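Local atomic coordinates of sporulation-control protein spo0M (Bacillus subtilis, PDB entry 5CL2), a protein that controls the expression of spo0A and is required for Bacillus subtilis to pass the morphological stage 0 of sporulation. Residues F146-A151 with F169-T174; E184-F189 with V202-R207. One frame throughout, in Å; residues are numbered along the deposited sequence.

Contact 1. Residues F146-A151 with F169-T174; sequences FRLNEA and FEFVPT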
loop_
_atom_site.group_PDB
_atom_site.type_symbol
_atom_site.label_atom_id
_atom_site.label_comp_id
_atom_site.label_asym_id
_atom_site.label_seq_id
_atom_site.Cartn_x
_atom_site.Cartn_y
_atom_site.Cartn_z
ATOM N N PHE A 146 18.371 -20.703 -14.229
ATOM C CA PHE A 146 18.161 -20.628 -12.784
ATOM C C PHE A 146 17.212 -21.713 -12.296
ATOM O O PHE A 146 16.483 -22.308 -13.086
ATOM C CB PHE A 146 17.613 -19.269 -12.387
ATOM C CG PHE A 146 18.611 -18.188 -12.445
ATOM C CD1 PHE A 146 18.891 -17.553 -13.643
ATOM C CD2 PHE A 146 19.283 -17.793 -11.307
ATOM C CE1 PHE A 146 19.833 -16.539 -13.701
ATOM C CE2 PHE A 146 20.218 -16.772 -11.357
ATOM C CZ PHE A 146 20.494 -16.154 -12.555
ATOM N N ARG A 147 17.220 -21.976 -10.991
ATOM C CA ARG A 147 16.228 -22.884 -10.424
ATOM C C ARG A 147 15.636 -22.217 -9.166
ATOM O O ARG A 147 16.375 -21.676 -8.332
ATOM C CB ARG A 147 16.864 -24.249 -10.119
ATOM C CG ARG A 147 15.879 -25.351 -9.769
ATOM C CD ARG A 147 15.888 -25.624 -8.286
ATOM N NE ARG A 147 17.245 -25.493 -7.752
ATOM C CZ ARG A 147 17.522 -25.351 -6.458
ATOM N NH1 ARG A 147 16.541 -25.326 -5.565
ATOM N NH2 ARG A 147 18.777 -25.228 -6.052
ATOM N N LEU A 148 14.309 -22.237 -9.032
ATOM C CA LEU A 148 13.681 -21.591 -7.874
ATOM C C LEU A 148 14.063 -22.327 -6.608
ATOM O O LEU A 148 13.855 -23.532 -6.490
ATOM C CB LEU A 148 12.165 -21.553 -8.006
ATOM C CG LEU A 148 11.480 -20.915 -6.786
ATOM C CD1 LEU A 148 11.842 -19.455 -6.643
ATOM C CD2 LEU A 148 9.974 -21.097 -6.810
ATOM N N ASN A 149 14.646 -21.599 -5.665
ATOM C CA ASN A 149 15.169 -22.230 -4.460
ATOM C C ASN A 149 14.269 -22.008 -3.264
ATOM O O ASN A 149 13.837 -22.961 -2.597
ATOM C CB ASN A 149 16.578 -21.729 -4.134
ATOM C CG ASN A 149 17.281 -22.615 -3.108
ATOM O OD1 ASN A 149 17.207 -23.839 -3.182
ATOM N ND2 ASN A 149 17.944 -21.999 -2.144
ATOM N N GLU A 150 14.008 -20.739 -2.979
ATOM C CA GLU A 150 13.185 -20.398 -1.833
ATOM C C GLU A 150 12.178 -19.333 -2.196
ATOM O O GLU A 150 12.330 -18.629 -3.189
ATOM C CB GLU A 150 14.058 -19.917 -0.668
ATOM C CG GLU A 150 14.074 -20.902 0.493
ATOM C CD GLU A 150 12.676 -21.139 1.043
ATOM O OE1 GLU A 150 11.986 -20.157 1.383
ATOM O OE2 GLU A 150 12.226 -22.295 1.036
ATOM N N ALA A 151 11.101 -19.268 -1.431
ATOM C CA ALA A 151 10.146 -18.174 -1.541
ATOM C C ALA A 151 9.603 -17.937 -0.154
ATOM O O ALA A 151 9.302 -18.899 0.563
ATOM C CB ALA A 151 9.039 -18.489 -2.511
ATOM N N PHE A 169 11.263 -14.124 -3.961
ATOM C CA PHE A 169 11.643 -15.352 -4.664
ATOM C C PHE A 169 13.156 -15.415 -4.830
ATOM O O PHE A 169 13.759 -14.492 -5.380
ATOM C CB PHE A 169 10.961 -15.438 -6.036
ATOM C CG PHE A 169 9.465 -15.539 -5.952
ATOM C CD1 PHE A 169 8.700 -14.415 -5.746
ATOM C CD2 PHE A 169 8.833 -16.761 -6.050
ATOM C CE1 PHE A 169 7.320 -14.499 -5.643
ATOM C CE2 PHE A 169 7.458 -16.850 -5.949
ATOM C CZ PHE A 169 6.703 -15.714 -5.737
ATOM N N GLU A 170 13.767 -16.496 -4.356
ATOM C CA GLU A 170 15.214 -16.687 -4.457
ATOM C C GLU A 170 15.542 -17.865 -5.367
ATOM O O GLU A 170 15.071 -18.993 -5.152
ATOM C CB GLU A 170 15.835 -16.907 -3.082
ATOM C CG GLU A 170 17.292 -17.290 -3.120
ATOM C CD GLU A 170 17.718 -17.947 -1.826
ATOM O OE1 GLU A 170 17.391 -17.382 -0.757
ATOM O OE2 GLU A 170 18.379 -19.012 -1.874
ATOM N N PHE A 171 16.317 -17.560 -6.407
ATOM C CA PHE A 171 16.754 -18.502 -7.417
ATOM C C PHE A 171 18.236 -18.796 -7.262
ATOM O O PHE A 171 19.013 -17.921 -6.855
ATOM C CB PHE A 171 16.529 -17.953 -8.818
ATOM C CG PHE A 171 15.114 -17.588 -9.121
ATOM C CD1 PHE A 171 14.611 -16.359 -8.735
ATOM C CD2 PHE A 171 14.312 -18.435 -9.856
ATOM C CE1 PHE A 171 13.331 -15.999 -9.040
ATOM C CE2 PHE A 171 13.018 -18.080 -10.164
ATOM C CZ PHE A 171 12.530 -16.860 -9.761
ATOM N N VAL A 172 18.628 -20.000 -7.662
ATOM C CA VAL A 172 20.014 -20.427 -7.636
ATOM C C VAL A 172 20.488 -20.645 -9.085
ATOM O O VAL A 172 19.742 -21.189 -9.913
ATOM C CB VAL A 172 20.163 -21.732 -6.804
ATOM C CG1 VAL A 172 21.530 -22.342 -6.962
ATOM C CG2 VAL A 172 19.893 -21.457 -5.352
ATOM N N PRO A 173 21.720 -20.204 -9.396
ATOM C CA PRO A 173 22.219 -20.320 -10.780
ATOM C C PRO A 173 22.473 -21.776 -11.111
ATOM O O PRO A 173 23.125 -22.448 -10.323
ATOM C CB PRO A 173 23.537 -19.506 -10.778
ATOM C CG PRO A 173 23.939 -19.403 -9.351
ATOM C CD PRO A 173 22.631 -19.431 -8.536
ATOM N N THR A 174 21.934 -22.267 -12.218
ATOM C CA THR A 174 22.214 -23.632 -12.648
ATOM C C THR A 174 23.190 -23.785 -13.812
ATOM O O THR A 174 23.510 -24.907 -14.190
ATOM C CB THR A 174 20.932 -24.339 -13.029
ATOM O OG1 THR A 174 20.360 -23.679 -14.164
ATOM C CG2 THR A 174 19.961 -24.279 -11.878
#
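A classic beta bulge interrupts the antiparallel ladder that pairs Phe146-Ala151, on an outermost strand of a five-stranded sheet, with Phe169-Pro173 on the next strand. Asn149 and Glu150 both face Glu170, whose carbonyl O accepts from Asn149 N at 2.7 Å and from Glu150 N at 3.0 Å; Glu170 N returns a nearly straight bond to Glu150 O. Toward the other end, Arg147 and Val172 exchange two backbone bonds.

The extra residue turns the Asn149 side chain to the face of Glu150, Glu170 and Val172, beside that of Glu170 and pointing the same way. With CG anti to the backbone N (chi1 -165°), Asn149 brings ND2 to 3.0 Å from Glu170 OE2; the oxygen lies in the amide plane, but the nitrogen stands above the carboxylate plane. The other carboxylate oxygen, OE1, forms a salt bridge with Arg205. The Arg147 chain, bent at chi2 and chi3, runs forward along its own strand, and NH1 donates to Asn149 OD1 at 2.9 Å. Val172 meets both partners: CG2 lies 3.5 Å from Asn149 CB, and CB touches Arg147 NH2.

Phe146, Leu148, Ala151, Phe169, Phe171 and Pro173 make up the apolar face. Leu148 CD1 sits over one face of the Phe171 ring, 4.1 Å from its centroid in a CH-pi contact, and also reaches the edge of the Phe169 ring. The Phe146 and Phe171 side chains cross at about a right angle, Phe146 CD2 lying 3.7 Å from Phe171 CB; helix 132-143 packs against both rings.

The Asn149 amide is thus gripped at both its oxygen and its nitrogen, which should fix its rotation, and Glu170, shared between Asn149 and Arg205, is probably held as the carboxylate.

Contact 2. Residues E184-F189 with V202-R207; sequences ELELIF and VDRRAR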
loop_
_atom_site.group_PDB
_atom_site.type_symbol
_atom_site.label_atom_id
_atom_site.label_comp_id
_atom_site.label_asym_id
_atom_site.label_seq_id
_atom_site.Cartn_x
_atom_site.Cartn_y
_atom_site.Cartn_z
ATOM N N GLU A 184 23.195 -16.077 -5.831
ATOM C CA GLU A 184 21.780 -16.252 -6.108
ATOM C C GLU A 184 21.104 -14.957 -6.509
ATOM O O GLU A 184 21.598 -13.871 -6.214
ATOM C CB GLU A 184 21.067 -16.917 -4.882
ATOM C CG GLU A 184 20.938 -16.051 -3.649
ATOM C CD GLU A 184 22.243 -15.893 -2.890
ATOM O OE1 GLU A 184 22.970 -16.883 -2.736
ATOM O OE2 GLU A 184 22.565 -14.771 -2.446
ATOM N N LEU A 185 19.946 -15.118 -7.153
ATOM C CA LEU A 185 19.101 -14.044 -7.639
ATOM C C LEU A 185 17.797 -13.908 -6.806
ATOM O O LEU A 185 17.210 -14.898 -6.419
ATOM C CB LEU A 185 18.753 -14.306 -9.101
ATOM C CG LEU A 185 17.736 -13.374 -9.741
ATOM C CD1 LEU A 185 18.328 -11.987 -9.910
ATOM C CD2 LEU A 185 17.261 -13.967 -11.045
ATOM N N GLU A 186 17.361 -12.684 -6.539
ATOM C CA GLU A 186 16.143 -12.440 -5.789
ATOM C C GLU A 186 15.224 -11.554 -6.599
ATOM O O GLU A 186 15.654 -10.496 -7.071
ATOM C CB GLU A 186 16.445 -11.764 -4.448
ATOM C CG GLU A 186 17.076 -12.675 -3.388
ATOM C CD GLU A 186 18.597 -12.764 -3.503
ATOM O OE1 GLU A 186 19.260 -11.833 -4.035
ATOM O OE2 GLU A 186 19.134 -13.775 -3.036
ATOM N N LEU A 187 13.962 -11.972 -6.720
ATOM C CA LEU A 187 12.923 -11.228 -7.419
ATOM C C LEU A 187 11.755 -10.941 -6.487
ATOM O O LEU A 187 11.379 -11.771 -5.641
ATOM C CB LEU A 187 12.417 -11.987 -8.652
ATOM C CG LEU A 187 13.422 -12.375 -9.753
ATOM C CD1 LEU A 187 12.733 -12.706 -11.075
ATOM C CD2 LEU A 187 14.511 -11.326 -9.943
ATOM N N ILE A 188 11.218 -9.739 -6.614
ATOM C CA ILE A 188 9.955 -9.400 -5.990
ATOM C C ILE A 188 8.962 -9.015 -7.073
ATOM O O ILE A 188 9.255 -8.163 -7.917
ATOM C CB ILE A 188 10.097 -8.239 -4.996
ATOM C CG1 ILE A 188 10.978 -8.638 -3.825
ATOM C CG2 ILE A 188 8.714 -7.787 -4.476
ATOM C CD1 ILE A 188 11.495 -7.426 -3.068
ATOM N N PHE A 189 7.799 -9.651 -7.064
ATOM C CA PHE A 189 6.727 -9.278 -7.978
ATOM C C PHE A 189 5.709 -8.378 -7.294
ATOM O O PHE A 189 5.170 -8.728 -6.236
ATOM C CB PHE A 189 6.022 -10.514 -8.494
ATOM C CG PHE A 189 6.923 -11.468 -9.162
ATOM C CD1 PHE A 189 7.301 -11.273 -10.471
ATOM C CD2 PHE A 189 7.428 -12.541 -8.478
ATOM C CE1 PHE A 189 8.128 -12.146 -11.093
ATOM C CE2 PHE A 189 8.280 -13.419 -9.098
ATOM C CZ PHE A 189 8.629 -13.212 -10.418
ATOM N N VAL A 202 20.777 -9.210 -6.245
ATOM C CA VAL A 202 21.610 -10.403 -6.317
ATOM C C VAL A 202 22.390 -10.558 -5.028
ATOM O O VAL A 202 22.648 -9.574 -4.334
ATOM C CB VAL A 202 22.618 -10.374 -7.509
ATOM C CG1 VAL A 202 21.887 -10.086 -8.831
ATOM C CG2 VAL A 202 23.696 -9.352 -7.265
ATOM N N ASP A 203 22.718 -11.807 -4.698
ATOM C CA ASP A 203 23.653 -12.127 -3.615
ATOM C C ASP A 203 23.205 -11.614 -2.243
ATOM O O ASP A 203 24.041 -11.364 -1.377
ATOM C CB ASP A 203 25.071 -11.571 -3.919
ATOM C CG ASP A 203 25.780 -12.301 -5.079
ATOM O OD1 ASP A 203 25.383 -13.441 -5.423
ATOM O OD2 ASP A 203 26.784 -11.750 -5.612
ATOM N N ARG A 204 21.894 -11.526 -2.013
ATOM C CA ARG A 204 21.388 -11.149 -0.687
ATOM C C ARG A 204 21.763 -12.186 0.373
ATOM O O ARG A 204 22.161 -11.818 1.487
ATOM C CB ARG A 204 19.867 -10.933 -0.734
ATOM C CG ARG A 204 19.493 -9.510 -1.198
ATOM C CD ARG A 204 17.985 -9.335 -1.403
ATOM N NE ARG A 204 17.196 -9.603 -0.198
ATOM C CZ ARG A 204 17.068 -8.749 0.809
ATOM N NH1 ARG A 204 17.679 -7.570 0.773
ATOM N NH2 ARG A 204 16.329 -9.075 1.852
ATOM N N ARG A 205 21.690 -13.472 0.034
ATOM C CA ARG A 205 22.063 -14.491 1.014
ATOM C C ARG A 205 23.550 -14.450 1.261
ATOM O O ARG A 205 23.969 -14.513 2.412
ATOM C CB ARG A 205 21.688 -15.919 0.572
ATOM C CG ARG A 205 20.212 -16.160 0.346
ATOM C CD ARG A 205 19.381 -15.377 1.350
ATOM N NE ARG A 205 18.147 -14.974 0.698
ATOM C CZ ARG A 205 17.552 -13.808 0.904
ATOM N NH1 ARG A 205 18.071 -12.917 1.744
ATOM N NH2 ARG A 205 16.447 -13.530 0.250
ATOM N N ALA A 206 24.345 -14.319 0.191
ATOM C CA ALA A 206 25.792 -14.221 0.341
ATOM C C ALA A 206 26.123 -13.060 1.257
ATOM O O ALA A 206 27.018 -13.151 2.086
ATOM C CB ALA A 206 26.499 -14.048 -1.033
ATOM N N ARG A 207 25.387 -11.965 1.110
ATOM C CA ARG A 207 25.654 -10.771 1.906
ATOM C C ARG A 207 24.961 -10.824 3.280
ATOM O O ARG A 207 25.082 -9.902 4.085
ATOM C CB ARG A 207 25.217 -9.520 1.145
ATOM C CG ARG A 207 26.000 -9.284 -0.147
ATOM C CD ARG A 207 25.662 -7.943 -0.759
ATOM N NE ARG A 207 24.397 -7.996 -1.471
ATOM C CZ ARG A 207 23.676 -6.925 -1.769
ATOM N NH1 ARG A 207 24.100 -5.723 -1.396
ATOM N NH2 ARG A 207 22.525 -7.060 -2.419
#
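Glu184 and Glu186 receive the backbone N-H groups of the turn that follows strand 195-202. The strand pairing ends at Leu185 and Val202, and Asp203 N then donates an almost straight bond to Glu184 O, 2.8 Å long. In return, Asp203 OD1 takes only a weak bond from Glu184 N; its stronger donor is Asp183 N.

The Glu184 chain bends at CG (chi2 -75°), which sets CD 3.5 Å from Arg205 CB. Ala206 N reaches OE2 on the syn side at 3.2 Å, and Arg205 N adds a weak bond at 2.9 Å. Glu186 OE1 accepts a weak bond from Arg204 N, 3.3 Å away, while its OE2 lies over one face of the Arg205 guanidinium, 4.0 Å from NE, close enough for the charges to attract, though no N-H points at it. Arg204 NE and Arg205 NH2 both form salt bridges with Glu168, Arg205 NE pairs with Glu170, and Arg204 NH2 donates to Gly211 O. Arg207 NH2 donates to Val202 O and forms a salt bridge with Glu201.

Three successive amides, two of them through weak bonds, thus face carboxylate oxygens, whose negative charge would be favoured there by the N-H dipoles and the neighbouring arginines.

From the N terminus, the chain passes through two sheets before helix 132-143, and the five-stranded sheet that follows holds both contacts. Contact 1 closes the hairpin of strands 146-155 and 165-173. Helix 176-181 then leads to strand 185-191, and contact 2 closes the next loop, where strand 195-202 returns and gives way to a turn. The two loops follow in series, neither nested nor crossing. Strands 165-173 and 185-191, one from each contact, are neighbours in the sheet, joined by Phe171 N to Leu185 O and Leu187 N to Phe169 O. Arg205 bridges back to Glu170, tying the turn of contact 2 to the bulge of contact 1.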